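Local structure of putative fructosamine-3-kinase (Thermobifida fusca YX, 3F7W) at residues Gly73-Gln78 against Ala110-Ala115; Leu226-Leu231 against Leu260-Val265; Arg254-Gln259 against Ala282-Arg287. The protein is of unproven function but belongs to the fructosamine kinase family and probably acts as a kinase on a sugar-modified substrate. All blocks are in the same frame, centred on the assembly; numbering follows the deposited sequence.

Contact 1. Residues Gly73-Gln78 against Ala110-Ala115; sequences GSPVPQ and AAMHLA. With EDO (1,2-ethanediol), chain H.
Met112 reaches out from helix 99-114 and lays its selenium against Pro75 and Val76 of the loop 73-78. The residue is deposited as selenomethionine. Its CB points at the loop but touches nothing in it. CG stands anti to the backbone N (chi1 179°), and the next torsion is also extended, so the chain runs straight out from the helix. SE, the next atom, makes the contact. It lies 4.2 Å from CG of Pro75 and 4.3 Å from CG2 of Val76. Beyond SE the chain bends at chi3 (86°). This turns CE away from the proline and toward the ring of His113, where it lies 3.6 Å from CD2 of His113. The proline ring and the Met112 chain cross at about a right angle. The contact is small, wholly apolar and buried.

The loop helps to fix its own shape. Ser74 OG accepts the backbone N of Val76 at 3.0 Å, with an N-H...O angle of 159°, which makes an ST turn. The turn spans Pro75 and probably helps to hold Pro75 and Val76 in place against the selenium. At the outer end of the loop, Gln78 OE1 takes a weak hydrogen bond from O1 of a 1,2-ethanediol, probably a crystallisation additive.

Gly73 O also bonds to Gln108 NE2, a second tie between loop and helix. The loop joins helix 57-68 to strand 79-83, a position consistent with the αC-β4 loop of protein kinases, which packs on the large lobe. Leu68 of helix 57-68 touches both Val76 and Met112. Asp222 of helix 219-229 also touches Met112, and Pro75 is bonded through its backbone to Val209 of strand 206-209.

Contact 2. Residues Leu226-Leu231 against Leu260-Val265; sequences LALFGL and LHPLLV
The first torsions of Leu228 and Leu263 bring their branched ends together. In Leu228, CG is anti to the backbone N (chi1 -179°), which sends the branch straight toward helix 251-270. In Leu263, CG is anti to the carbonyl carbon (chi1 -75°). Its CB does not face Leu228, but this torsion brings the branched end round to it. The two side chains meet at a slant.

Both methyls of Leu228 are used. CD2 is 3.9 Å from CG of Leu263 and 4.0 Å from its CD2. CD1 lies 4.1 Å from CD1 of Leu263. CD2 also reaches the ring of Pro262, 4.0 Å from CG and 4.2 Å from CB. One methyl thus rests between a leucine branch and a proline ring, while the other lies along the leucine alone. The backbones stay well apart, with 9.0 Å between CA of Leu228 and CA of Leu263, so the contact is made by side chains alone. An alanine in place of Leu228 would probably open a gap between the helices and leave the Leu263 methyls and the Pro262 ring without their partner.

Pro262 has no N-H to give to the preceding turn, and helix 251-270 is kinked here. The N of His261 also lacks a bond to the turn before and is hydrogen-bonded to Tyr145 OH instead. Leu263 packs further on Leu278 and Thr281 of helix 275-286.

Helix 219-229 finishes close by, and Gly230 leaves helical geometry with positive phi. Gly230 O bonds to Asn197 ND2, and Leu226 touches Leu195. Both partners fall in the HGDLWNGN sequence, which resembles the catalytic loop of kinase-like phosphotransferases. The arrangement is apolar helix-to-helix packing, as in the helical large lobe of that fold.

Contact 3. Residues Arg254-Gln259 against Ala282-Arg287; sequences RIPLHQ and ARAALR
Ala284 and Ala285 lie against Pro256 and Leu257, where helix 275-286 passes helix 251-270. The second segment starts at Ala282, whose CB points away from this contact and touches Leu170 of helix 165-176. The CB of Ala284 points toward the partner helix. Its methyl meets the ring of Pro256 at CG and CB, with CB of Ala284 4.0 Å from CG of Pro256 and 4.1 Å from CB of Pro256.

Ala285 makes the more intimate approach, since it meets backbone as well as side chain. Its N lies 3.9 Å from CB of Pro256. Its CB is 4.0 Å from N of Leu257 and 4.1 Å from CA of Leu257. This methyl sits alongside the bend in helix 251-270. Pro256 has no N-H to donate, and Leu257 N also lacks a bond to the turn before. Leu286 packs on Lys173 and Val174 of helix 165-176.

Arg287 leaves the helix and folds back over it. Its first torsion of 72° sets CG beside both the backbone N and the carbonyl carbon. The guanidinium comes to lie flat over Ala284, with CA of Ala284 3.8 Å above its plane. The charged group thus lies over its own helix and takes no part in the contact with Pro256.

The axes of the short segments approach to 7.9 Å, with 135° between their directions. The small side chains of two alanines probably allow the backbones to come this near, and CA of Leu257 is only 5.1 Å from CA of Ala285. Arg254, which does not touch the second segment, forms a salt bridge with Glu220 of helix 219-229. The chemistry is that of small apolar groups touching at van der Waals distance, so the fit depends on shape and not on polar bonds.

All three contacts are apolar, but they differ in place. Contact 1 is fully buried and joins a loop to helix 99-114, with one selenium doing the touching. Contacts 2 and 3 are partly buried and join helix to helix. They share helix 251-270, each at a kink that holds a proline. In contact 2 leucine branches and a proline ring meet between well-separated backbones; in contact 3 alanine methyls meet a proline ring and backbone atoms. These two touch each other: Gln259 NE2 lies 3.3 Å from CA of Leu228. Contact 1 touches neither. Contact 3 lies farthest out, its centre about 19 Å from that of the chain, against about 13 Å for contact 1 and about 10 Å for contact 2.

Contact 1. Residues Gly73-Gln78 against Ala110-Ala115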
ATOM      1  N   GLY A  73      10.946   1.631  15.345  1.00 28.13           N
ATOM      2  CA  GLY A  73      11.715   1.490  14.112  1.00 29.76           C
ATOM      3  C   GLY A  73      10.862   1.615  12.867  1.00 28.78           C
ATOM      4  O   GLY A  73      11.155   0.980  11.842  1.00 29.46           O
ATOM      5  N   SER A  74       9.817   2.432  12.945  1.00 28.34           N
ATOM      6  CA  SER A  74       8.883   2.612  11.852  1.00 29.09           C
ATOM      7  C   SER A  74       9.603   2.809  10.519  1.00 28.10           C
ATOM      8  O   SER A  74      10.521   3.659  10.410  1.00 26.74           O
ATOM      9  CB  SER A  74       7.999   3.849  12.054  1.00 31.89           C
ATOM     10  OG  SER A  74       7.159   4.022  10.917  1.00 32.67           O
ATOM     11  N   PRO A  75       9.175   2.075   9.485  1.00 28.77           N
ATOM     12  CA  PRO A  75       9.723   2.307   8.143  1.00 28.23           C
ATOM     13  C   PRO A  75       8.945   3.388   7.359  1.00 28.66           C
ATOM     14  O   PRO A  75       9.189   3.560   6.187  1.00 28.46           O
ATOM     15  CB  PRO A  75       9.544   0.936   7.465  1.00 26.99           C
ATOM     16  CG  PRO A  75       8.331   0.413   8.081  1.00 29.04           C
ATOM     17  CD  PRO A  75       8.206   0.971   9.484  1.00 26.91           C
ATOM     18  N   VAL A  76       8.048   4.125   8.013  1.00 29.26           N
ATOM     19  CA  VAL A  76       7.149   5.073   7.344  1.00 30.01           C
ATOM     20  C   VAL A  76       7.771   6.466   7.382  1.00 31.00           C
ATOM     21  O   VAL A  76       8.164   6.932   8.457  1.00 32.51           O
ATOM     22  CB  VAL A  76       5.770   5.119   8.086  1.00 30.99           C
ATOM     23  CG1 VAL A  76       4.793   6.062   7.375  1.00 29.70           C
ATOM     24  CG2 VAL A  76       5.185   3.719   8.195  1.00 31.79           C
ATOM     25  N   PRO A  77       7.798   7.176   6.249  1.00 29.65           N
ATOM     26  CA  PRO A  77       8.306   8.577   6.304  1.00 29.23           C
ATOM     27  C   PRO A  77       7.426   9.500   7.139  1.00 28.37           C
ATOM     28  O   PRO A  77       6.188   9.361   7.156  1.00 29.12           O
ATOM     29  CB  PRO A  77       8.254   9.042   4.859  1.00 35.18           C
ATOM     30  CG  PRO A  77       7.976   7.884   4.066  1.00 34.46           C
ATOM     31  CD  PRO A  77       7.322   6.839   4.907  1.00 28.59           C
ATOM     32  N   GLN A  78       8.069  10.478   7.782  1.00 25.16           N
ATOM     33  CA  GLN A  78       7.383  11.523   8.507  1.00 27.72           C
ATOM     34  C   GLN A  78       6.838  12.576   7.532  1.00 28.74           C
ATOM     35  O   GLN A  78       7.482  12.912   6.554  1.00 31.19           O
ATOM     36  CB  GLN A  78       8.357  12.204   9.469  1.00 29.10           C
ATOM     37  CG  GLN A  78       9.045  11.285  10.471  1.00 33.34           C
ATOM     38  CD  GLN A  78       9.968  12.069  11.384  1.00 33.93           C
ATOM     39  OE1 GLN A  78      10.358  13.190  11.053  1.00 39.14           O
ATOM     40  NE2 GLN A  78      10.320  11.493  12.529  1.00 37.09           N
ATOM     41  N   ALA A 110       6.982  -6.257  11.074  1.00 26.62           N
ATOM     42  CA  ALA A 110       6.282  -6.928  12.151  1.00 26.81           C
ATOM     43  C   ALA A 110       5.770  -5.922  13.196  1.00 24.78           C
ATOM     44  O   ALA A 110       4.632  -6.014  13.626  1.00 26.55           O
ATOM     45  CB  ALA A 110       7.201  -8.014  12.823  1.00 23.83           C
ATOM     46  N   ALA A 111       6.610  -4.980  13.616  1.00 25.92           N
ATOM     47  CA  ALA A 111       6.205  -4.005  14.639  1.00 25.22           C
ATOM     48  C   ALA A 111       5.097  -3.083  14.095  1.00 25.96           C
ATOM     49  O   ALA A 111       4.162  -2.732  14.807  1.00 26.62           O
ATOM     50  CB  ALA A 111       7.402  -3.182  15.105  1.00 25.64           C
HETATM   51  N   MSE A 112       5.221  -2.731  12.819  1.00 25.88           N
HETATM   52  CA  MSE A 112       4.245  -1.898  12.126  1.00 25.97           C
HETATM   53  C   MSE A 112       2.886  -2.607  12.148  1.00 25.56           C
HETATM   54  O   MSE A 112       1.904  -2.027  12.608  1.00 26.92           O
HETATM   55  CB  MSE A 112       4.644  -1.623  10.665  1.00 25.88           C
HETATM   56  CG  MSE A 112       3.637  -0.777   9.894  1.00 27.58           C
HETATM   57 SE   MSE A 112       4.245  -0.484   8.083  0.75 25.66          SE
HETATM   58  CE  MSE A 112       3.484  -2.148   7.396  1.00 27.32           C
ATOM     59  N   HIS A 113       2.846  -3.845  11.676  1.00 26.65           N
ATOM     60  CA  HIS A 113       1.598  -4.618  11.657  1.00 26.15           C
ATOM     61  C   HIS A 113       0.976  -4.799  13.051  1.00 28.91           C
ATOM     62  O   HIS A 113      -0.238  -4.637  13.233  1.00 28.93           O
ATOM     63  CB  HIS A 113       1.832  -5.992  11.061  1.00 26.45           C
ATOM     64  CG  HIS A 113       2.050  -5.987   9.580  1.00 25.48           C
ATOM     65  ND1 HIS A 113       2.572  -7.065   8.909  1.00 25.60           N
ATOM     66  CD2 HIS A 113       1.784  -5.047   8.641  1.00 24.43           C
ATOM     67  CE1 HIS A 113       2.603  -6.801   7.617  1.00 25.20           C
ATOM     68  NE2 HIS A 113       2.169  -5.564   7.429  1.00 26.85           N
ATOM     69  N   LEU A 114       1.812  -5.133  14.023  1.00 27.44           N
ATOM     70  CA  LEU A 114       1.340  -5.472  15.373  1.00 28.18           C
ATOM     71  C   LEU A 114       0.950  -4.272  16.242  1.00 28.43           C
ATOM     72  O   LEU A 114       0.437  -4.450  17.349  1.00 26.10           O
ATOM     73  CB  LEU A 114       2.357  -6.387  16.067  1.00 27.75           C
ATOM     74  CG  LEU A 114       2.114  -7.899  15.827  1.00 31.56           C
ATOM     75  CD1 LEU A 114       1.907  -8.276  14.349  1.00 31.15           C
ATOM     76  CD2 LEU A 114       3.258  -8.690  16.388  1.00 34.78           C
ATOM     77  N   ALA A 115       1.179  -3.061  15.760  1.00 27.31           N
ATOM     78  CA  ALA A 115       0.545  -1.879  16.354  1.00 30.23           C
ATOM     79  C   ALA A 115      -0.973  -2.106  16.409  1.00 30.26           C
ATOM     80  O   ALA A 115      -1.637  -1.646  17.307  1.00 28.71           O
ATOM     81  CB  ALA A 115       0.903  -0.637  15.548  1.00 27.13           C
TER
HETATM   82  C1  EDO H 294      13.114  13.604   9.428  1.00 62.50           C
HETATM   83  O1  EDO H 294      13.472  12.795  10.548  1.00 72.33           O
HETATM   84  C2  EDO H 294      13.750  14.970   9.586  1.00 63.28           C
HETATM   85  O2  EDO H 294      14.069  15.461   8.278  1.00 64.27           O

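Contact 2. Residues Leu226-Leu231 against Leu260-Val265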
ATOM      1  N   LEU A 226       4.484  -8.363  -1.306  1.00 25.40           N
ATOM      2  CA  LEU A 226       5.949  -8.485  -1.485  1.00 25.76           C
ATOM      3  C   LEU A 226       6.281  -9.681  -2.383  1.00 25.77           C
ATOM      4  O   LEU A 226       7.129  -9.602  -3.274  1.00 25.35           O
ATOM      5  CB  LEU A 226       6.664  -8.594  -0.138  1.00 25.98           C
ATOM      6  CG  LEU A 226       6.665  -7.318   0.712  1.00 25.52           C
ATOM      7  CD1 LEU A 226       7.244  -7.663   2.107  1.00 27.38           C
ATOM      8  CD2 LEU A 226       7.455  -6.184  -0.011  1.00 23.35           C
ATOM      9  N   ALA A 227       5.564 -10.782  -2.179  1.00 23.50           N
ATOM     10  CA  ALA A 227       5.766 -11.974  -2.944  1.00 24.52           C
ATOM     11  C   ALA A 227       5.266 -11.816  -4.388  1.00 25.07           C
ATOM     12  O   ALA A 227       5.914 -12.288  -5.299  1.00 26.32           O
ATOM     13  CB  ALA A 227       5.081 -13.194  -2.238  1.00 24.63           C
ATOM     14  N   LEU A 228       4.135 -11.146  -4.587  1.00 23.36           N
ATOM     15  CA  LEU A 228       3.498 -11.110  -5.897  1.00 25.50           C
ATOM     16  C   LEU A 228       4.437 -10.581  -6.991  1.00 25.14           C
ATOM     17  O   LEU A 228       4.564 -11.186  -8.055  1.00 26.88           O
ATOM     18  CB  LEU A 228       2.234 -10.289  -5.828  1.00 24.63           C
ATOM     19  CG  LEU A 228       1.383 -10.147  -7.099  1.00 23.93           C
ATOM     20  CD1 LEU A 228       1.021 -11.499  -7.637  1.00 24.41           C
ATOM     21  CD2 LEU A 228       0.116  -9.365  -6.786  1.00 24.79           C
ATOM     22  N   PHE A 229       5.069  -9.440  -6.748  1.00 24.35           N
ATOM     23  CA  PHE A 229       6.011  -8.868  -7.728  1.00 26.00           C
ATOM     24  C   PHE A 229       7.463  -9.056  -7.301  1.00 26.83           C
ATOM     25  O   PHE A 229       8.395  -8.595  -7.966  1.00 29.17           O
ATOM     26  CB  PHE A 229       5.683  -7.406  -7.995  1.00 28.60           C
ATOM     27  CG  PHE A 229       4.296  -7.225  -8.525  1.00 29.43           C
ATOM     28  CD1 PHE A 229       4.033  -7.391  -9.871  1.00 36.72           C
ATOM     29  CD2 PHE A 229       3.246  -6.967  -7.660  1.00 29.95           C
ATOM     30  CE1 PHE A 229       2.734  -7.285 -10.349  1.00 32.80           C
ATOM     31  CE2 PHE A 229       1.951  -6.842  -8.130  1.00 33.97           C
ATOM     32  CZ  PHE A 229       1.709  -7.015  -9.496  1.00 30.29           C
ATOM     33  N   GLY A 230       7.647  -9.776  -6.208  1.00 24.11           N
ATOM     34  CA  GLY A 230       8.982 -10.156  -5.749  1.00 23.71           C
ATOM     35  C   GLY A 230       9.632  -9.015  -4.976  1.00 24.52           C
ATOM     36  O   GLY A 230       9.178  -7.872  -5.036  1.00 24.80           O
ATOM     37  N   LEU A 231      10.710  -9.344  -4.266  1.00 25.52           N
ATOM     38  CA  LEU A 231      11.455  -8.369  -3.473  1.00 25.77           C
ATOM     39  C   LEU A 231      12.854  -8.892  -3.297  1.00 26.22           C
ATOM     40  O   LEU A 231      13.017 -10.090  -3.067  1.00 26.37           O
ATOM     41  CB  LEU A 231      10.844  -8.225  -2.086  1.00 26.57           C
ATOM     42  CG  LEU A 231      11.411  -7.115  -1.188  1.00 26.59           C
ATOM     43  CD1 LEU A 231      10.892  -5.732  -1.641  1.00 27.91           C
ATOM     44  CD2 LEU A 231      11.106  -7.386   0.297  1.00 26.09           C
ATOM     45  N   LEU A 260      -5.383 -11.707  -4.616  1.00 25.02           N
ATOM     46  CA  LEU A 260      -6.523 -11.460  -5.495  1.00 25.62           C
ATOM     47  C   LEU A 260      -6.915  -9.986  -5.541  1.00 24.95           C
ATOM     48  O   LEU A 260      -7.181  -9.451  -6.618  1.00 26.37           O
ATOM     49  CB  LEU A 260      -7.715 -12.346  -5.112  1.00 25.16           C
ATOM     50  CG  LEU A 260      -7.480 -13.854  -5.316  1.00 26.65           C
ATOM     51  CD1 LEU A 260      -8.708 -14.651  -4.840  1.00 26.35           C
ATOM     52  CD2 LEU A 260      -7.130 -14.211  -6.763  1.00 24.37           C
ATOM     53  N   HIS A 261      -6.899  -9.318  -4.387  1.00 26.27           N
ATOM     54  CA  HIS A 261      -7.251  -7.895  -4.340  1.00 26.84           C
ATOM     55  C   HIS A 261      -6.304  -7.072  -5.232  1.00 23.84           C
ATOM     56  O   HIS A 261      -6.772  -6.392  -6.139  1.00 25.01           O
ATOM     57  CB  HIS A 261      -7.257  -7.361  -2.892  1.00 27.33           C
ATOM     58  CG  HIS A 261      -7.212  -5.872  -2.811  1.00 26.62           C
ATOM     59  ND1 HIS A 261      -8.254  -5.070  -3.253  1.00 26.53           N
ATOM     60  CD2 HIS A 261      -6.244  -5.032  -2.367  1.00 29.24           C
ATOM     61  CE1 HIS A 261      -7.921  -3.799  -3.080  1.00 29.83           C
ATOM     62  NE2 HIS A 261      -6.707  -3.749  -2.551  1.00 27.33           N
ATOM     63  N   PRO A 262      -4.969  -7.116  -4.974  1.00 27.94           N
ATOM     64  CA  PRO A 262      -4.081  -6.313  -5.831  1.00 26.00           C
ATOM     65  C   PRO A 262      -4.176  -6.676  -7.277  1.00 26.02           C
ATOM     66  O   PRO A 262      -4.076  -5.787  -8.123  1.00 25.87           O
ATOM     67  CB  PRO A 262      -2.671  -6.621  -5.293  1.00 26.99           C
ATOM     68  CG  PRO A 262      -2.811  -7.829  -4.470  1.00 26.48           C
ATOM     69  CD  PRO A 262      -4.209  -7.787  -3.917  1.00 25.83           C
ATOM     70  N   LEU A 263      -4.359  -7.964  -7.594  1.00 24.91           N
ATOM     71  CA  LEU A 263      -4.447  -8.344  -8.999  1.00 25.30           C
ATOM     72  C   LEU A 263      -5.682  -7.774  -9.721  1.00 26.17           C
ATOM     73  O   LEU A 263      -5.596  -7.360 -10.901  1.00 24.33           O
ATOM     74  CB  LEU A 263      -4.350  -9.872  -9.187  1.00 26.29           C
ATOM     75  CG  LEU A 263      -2.911 -10.395  -8.995  1.00 25.29           C
ATOM     76  CD1 LEU A 263      -2.923 -11.933  -8.848  1.00 26.21           C
ATOM     77  CD2 LEU A 263      -1.933  -9.909 -10.146  1.00 27.76           C
ATOM     78  N   LEU A 264      -6.816  -7.757  -9.032  1.00 23.48           N
ATOM     79  CA  LEU A 264      -8.017  -7.119  -9.564  1.00 25.24           C
ATOM     80  C   LEU A 264      -7.863  -5.602  -9.749  1.00 25.16           C
ATOM     81  O   LEU A 264      -8.336  -5.040 -10.744  1.00 25.32           O
ATOM     82  CB  LEU A 264      -9.223  -7.424  -8.679  1.00 23.40           C
ATOM     83  CG  LEU A 264      -9.732  -8.864  -8.809  1.00 24.05           C
ATOM     84  CD1 LEU A 264     -10.624  -9.193  -7.602  1.00 28.42           C
ATOM     85  CD2 LEU A 264     -10.498  -9.092 -10.146  1.00 27.78           C
ATOM     86  N   VAL A 265      -7.189  -4.957  -8.809  1.00 25.07           N
ATOM     87  CA  VAL A 265      -6.871  -3.540  -8.966  1.00 26.58           C
ATOM     88  C   VAL A 265      -6.001  -3.326 -10.202  1.00 25.36           C
ATOM     89  O   VAL A 265      -6.239  -2.399 -10.963  1.00 28.17           O
ATOM     90  CB  VAL A 265      -6.210  -2.965  -7.693  1.00 27.33           C
ATOM     91  CG1 VAL A 265      -5.708  -1.512  -7.932  1.00 28.55           C
ATOM     92  CG2 VAL A 265      -7.219  -2.998  -6.554  1.00 29.18           C
TER

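Contact 3. Residues Arg254-Gln259 against Ala282-Arg287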
ATOM      1  N   ARG A 254      -1.929 -19.799   1.621  1.00 25.35           N
ATOM      2  CA  ARG A 254      -2.867 -18.674   1.497  1.00 25.58           C
ATOM      3  C   ARG A 254      -2.351 -17.453   0.711  1.00 25.96           C
ATOM      4  O   ARG A 254      -3.094 -16.503   0.500  1.00 24.27           O
ATOM      5  CB  ARG A 254      -3.318 -18.212   2.886  1.00 26.87           C
ATOM      6  CG  ARG A 254      -4.165 -19.225   3.632  1.00 25.63           C
ATOM      7  CD  ARG A 254      -4.755 -18.628   4.917  1.00 27.41           C
ATOM      8  NE  ARG A 254      -3.710 -18.212   5.859  1.00 25.80           N
ATOM      9  CZ  ARG A 254      -3.152 -19.000   6.773  1.00 29.32           C
ATOM     10  NH1 ARG A 254      -3.527 -20.274   6.911  1.00 28.58           N
ATOM     11  NH2 ARG A 254      -2.206 -18.520   7.559  1.00 29.52           N
ATOM     12  N   ILE A 255      -1.101 -17.482   0.266  1.00 26.89           N
ATOM     13  CA  ILE A 255      -0.552 -16.356  -0.499  1.00 27.69           C
ATOM     14  C   ILE A 255      -1.410 -15.967  -1.713  1.00 26.68           C
ATOM     15  O   ILE A 255      -1.736 -14.799  -1.855  1.00 26.19           O
ATOM     16  CB  ILE A 255       0.941 -16.545  -0.850  1.00 27.07           C
ATOM     17  CG1 ILE A 255       1.786 -16.511   0.451  1.00 24.97           C
ATOM     18  CG2 ILE A 255       1.400 -15.462  -1.864  1.00 26.54           C
ATOM     19  CD1 ILE A 255       3.222 -16.861   0.265  1.00 28.98           C
ATOM     20  N   PRO A 256      -1.786 -16.913  -2.595  1.00 27.10           N
ATOM     21  CA  PRO A 256      -2.676 -16.493  -3.703  1.00 25.51           C
ATOM     22  C   PRO A 256      -3.983 -15.777  -3.301  1.00 26.18           C
ATOM     23  O   PRO A 256      -4.392 -14.797  -3.969  1.00 25.26           O
ATOM     24  CB  PRO A 256      -2.991 -17.814  -4.431  1.00 25.64           C
ATOM     25  CG  PRO A 256      -1.881 -18.726  -4.073  1.00 28.09           C
ATOM     26  CD  PRO A 256      -1.392 -18.325  -2.707  1.00 26.28           C
ATOM     27  N   LEU A 257      -4.642 -16.268  -2.252  1.00 24.97           N
ATOM     28  CA  LEU A 257      -5.886 -15.672  -1.762  1.00 26.65           C
ATOM     29  C   LEU A 257      -5.688 -14.195  -1.539  1.00 25.30           C
ATOM     30  O   LEU A 257      -6.482 -13.370  -1.995  1.00 26.16           O
ATOM     31  CB  LEU A 257      -6.336 -16.346  -0.460  1.00 27.01           C
ATOM     32  CG  LEU A 257      -7.567 -15.764   0.245  1.00 29.96           C
ATOM     33  CD1 LEU A 257      -8.804 -15.914  -0.602  1.00 30.64           C
ATOM     34  CD2 LEU A 257      -7.737 -16.422   1.627  1.00 24.15           C
ATOM     35  N   HIS A 258      -4.598 -13.868  -0.849  1.00 27.02           N
ATOM     36  CA  HIS A 258      -4.282 -12.480  -0.508  1.00 26.90           C
ATOM     37  C   HIS A 258      -3.783 -11.612  -1.658  1.00 26.92           C
ATOM     38  O   HIS A 258      -3.692 -10.390  -1.502  1.00 27.44           O
ATOM     39  CB  HIS A 258      -3.281 -12.433   0.637  1.00 24.10           C
ATOM     40  CG  HIS A 258      -3.863 -12.871   1.939  1.00 26.00           C
ATOM     41  ND1 HIS A 258      -4.752 -12.094   2.646  1.00 25.30           N
ATOM     42  CD2 HIS A 258      -3.710 -14.013   2.650  1.00 27.79           C
ATOM     43  CE1 HIS A 258      -5.120 -12.734   3.737  1.00 29.15           C
ATOM     44  NE2 HIS A 258      -4.507 -13.904   3.763  1.00 26.60           N
ATOM     45  N   GLN A 259      -3.450 -12.248  -2.782  1.00 24.74           N
ATOM     46  CA  GLN A 259      -3.027 -11.567  -3.984  1.00 24.73           C
ATOM     47  C   GLN A 259      -4.189 -11.215  -4.914  1.00 25.41           C
ATOM     48  O   GLN A 259      -4.005 -10.484  -5.887  1.00 25.69           O
ATOM     49  CB  GLN A 259      -1.998 -12.432  -4.734  1.00 24.53           C
ATOM     50  CG  GLN A 259      -0.670 -12.542  -3.983  1.00 22.82           C
ATOM     51  CD  GLN A 259       0.357 -13.464  -4.613  1.00 23.56           C
ATOM     52  OE1 GLN A 259       0.014 -14.369  -5.378  1.00 24.76           O
ATOM     53  NE2 GLN A 259       1.626 -13.278  -4.241  1.00 22.32           N
ATOM     54  N   ALA A 282      -6.500 -17.153  -8.840  1.00 27.34           N
ATOM     55  CA  ALA A 282      -7.820 -17.590  -8.405  1.00 25.87           C
ATOM     56  C   ALA A 282      -7.892 -19.114  -8.402  1.00 26.03           C
ATOM     57  O   ALA A 282      -8.318 -19.718  -7.422  1.00 24.32           O
ATOM     58  CB  ALA A 282      -8.903 -17.008  -9.319  1.00 24.83           C
ATOM     59  N   ARG A 283      -7.467 -19.743  -9.499  1.00 23.95           N
ATOM     60  CA  ARG A 283      -7.405 -21.206  -9.537  1.00 27.01           C
ATOM     61  C   ARG A 283      -6.561 -21.797  -8.409  1.00 27.91           C
ATOM     62  O   ARG A 283      -6.952 -22.783  -7.778  1.00 27.25           O
ATOM     63  CB  ARG A 283      -6.872 -21.678 -10.886  1.00 26.49           C
ATOM     64  CG  ARG A 283      -7.913 -21.569 -11.949  1.00 31.15           C
ATOM     65  CD  ARG A 283      -7.364 -21.791 -13.321  1.00 35.50           C
ATOM     66  NE  ARG A 283      -8.483 -21.881 -14.246  1.00 42.77           N
ATOM     67  CZ  ARG A 283      -8.409 -21.620 -15.547  1.00 48.20           C
ATOM     68  NH1 ARG A 283      -7.255 -21.265 -16.114  1.00 53.41           N
ATOM     69  NH2 ARG A 283      -9.505 -21.726 -16.292  1.00 47.03           N
ATOM     70  N   ALA A 284      -5.407 -21.183  -8.171  1.00 26.08           N
ATOM     71  CA  ALA A 284      -4.501 -21.612  -7.113  1.00 27.61           C
ATOM     72  C   ALA A 284      -5.123 -21.459  -5.717  1.00 25.80           C
ATOM     73  O   ALA A 284      -5.013 -22.358  -4.879  1.00 27.00           O
ATOM     74  CB  ALA A 284      -3.163 -20.852  -7.212  1.00 25.46           C
ATOM     75  N   ALA A 285      -5.756 -20.316  -5.463  1.00 26.14           N
ATOM     76  CA  ALA A 285      -6.494 -20.103  -4.220  1.00 25.70           C
ATOM     77  C   ALA A 285      -7.547 -21.200  -3.998  1.00 28.08           C
ATOM     78  O   ALA A 285      -7.707 -21.727  -2.890  1.00 26.69           O
ATOM     79  CB  ALA A 285      -7.158 -18.719  -4.220  1.00 26.90           C
ATOM     80  N   LEU A 286      -8.280 -21.540  -5.049  1.00 31.44           N
ATOM     81  CA  LEU A 286      -9.351 -22.545  -4.909  1.00 33.99           C
ATOM     82  C   LEU A 286      -8.833 -23.902  -4.466  1.00 36.11           C
ATOM     83  O   LEU A 286      -9.507 -24.616  -3.729  1.00 38.48           O
ATOM     84  CB  LEU A 286     -10.130 -22.719  -6.206  1.00 33.96           C
ATOM     85  CG  LEU A 286     -11.400 -21.900  -6.376  1.00 39.44           C
ATOM     86  CD1 LEU A 286     -12.173 -22.449  -7.582  1.00 43.56           C
ATOM     87  CD2 LEU A 286     -12.257 -21.947  -5.119  1.00 41.63           C
ATOM     88  N   ARG A 287      -7.649 -24.269  -4.933  1.00 37.21           N
ATOM     89  CA  ARG A 287      -7.120 -25.589  -4.655  1.00 38.17           C
ATOM     90  C   ARG A 287      -6.141 -25.561  -3.484  1.00 37.30           C
ATOM     91  O   ARG A 287      -5.490 -26.563  -3.216  1.00 33.94           O
ATOM     92  CB  ARG A 287      -6.456 -26.162  -5.910  1.00 39.53           C
ATOM     93  CG  ARG A 287      -5.149 -25.517  -6.271  1.00 38.44           C
ATOM     94  CD  ARG A 287      -4.580 -26.092  -7.548  1.00 40.47           C
ATOM     95  NE  ARG A 287      -3.402 -25.330  -7.960  1.00 44.48           N
ATOM     96  CZ  ARG A 287      -3.303 -24.588  -9.063  1.00 42.08           C
ATOM     97  NH1 ARG A 287      -4.300 -24.505  -9.945  1.00 47.79           N
ATOM     98  NH2 ARG A 287      -2.169 -23.950  -9.302  1.00 45.19           N
TER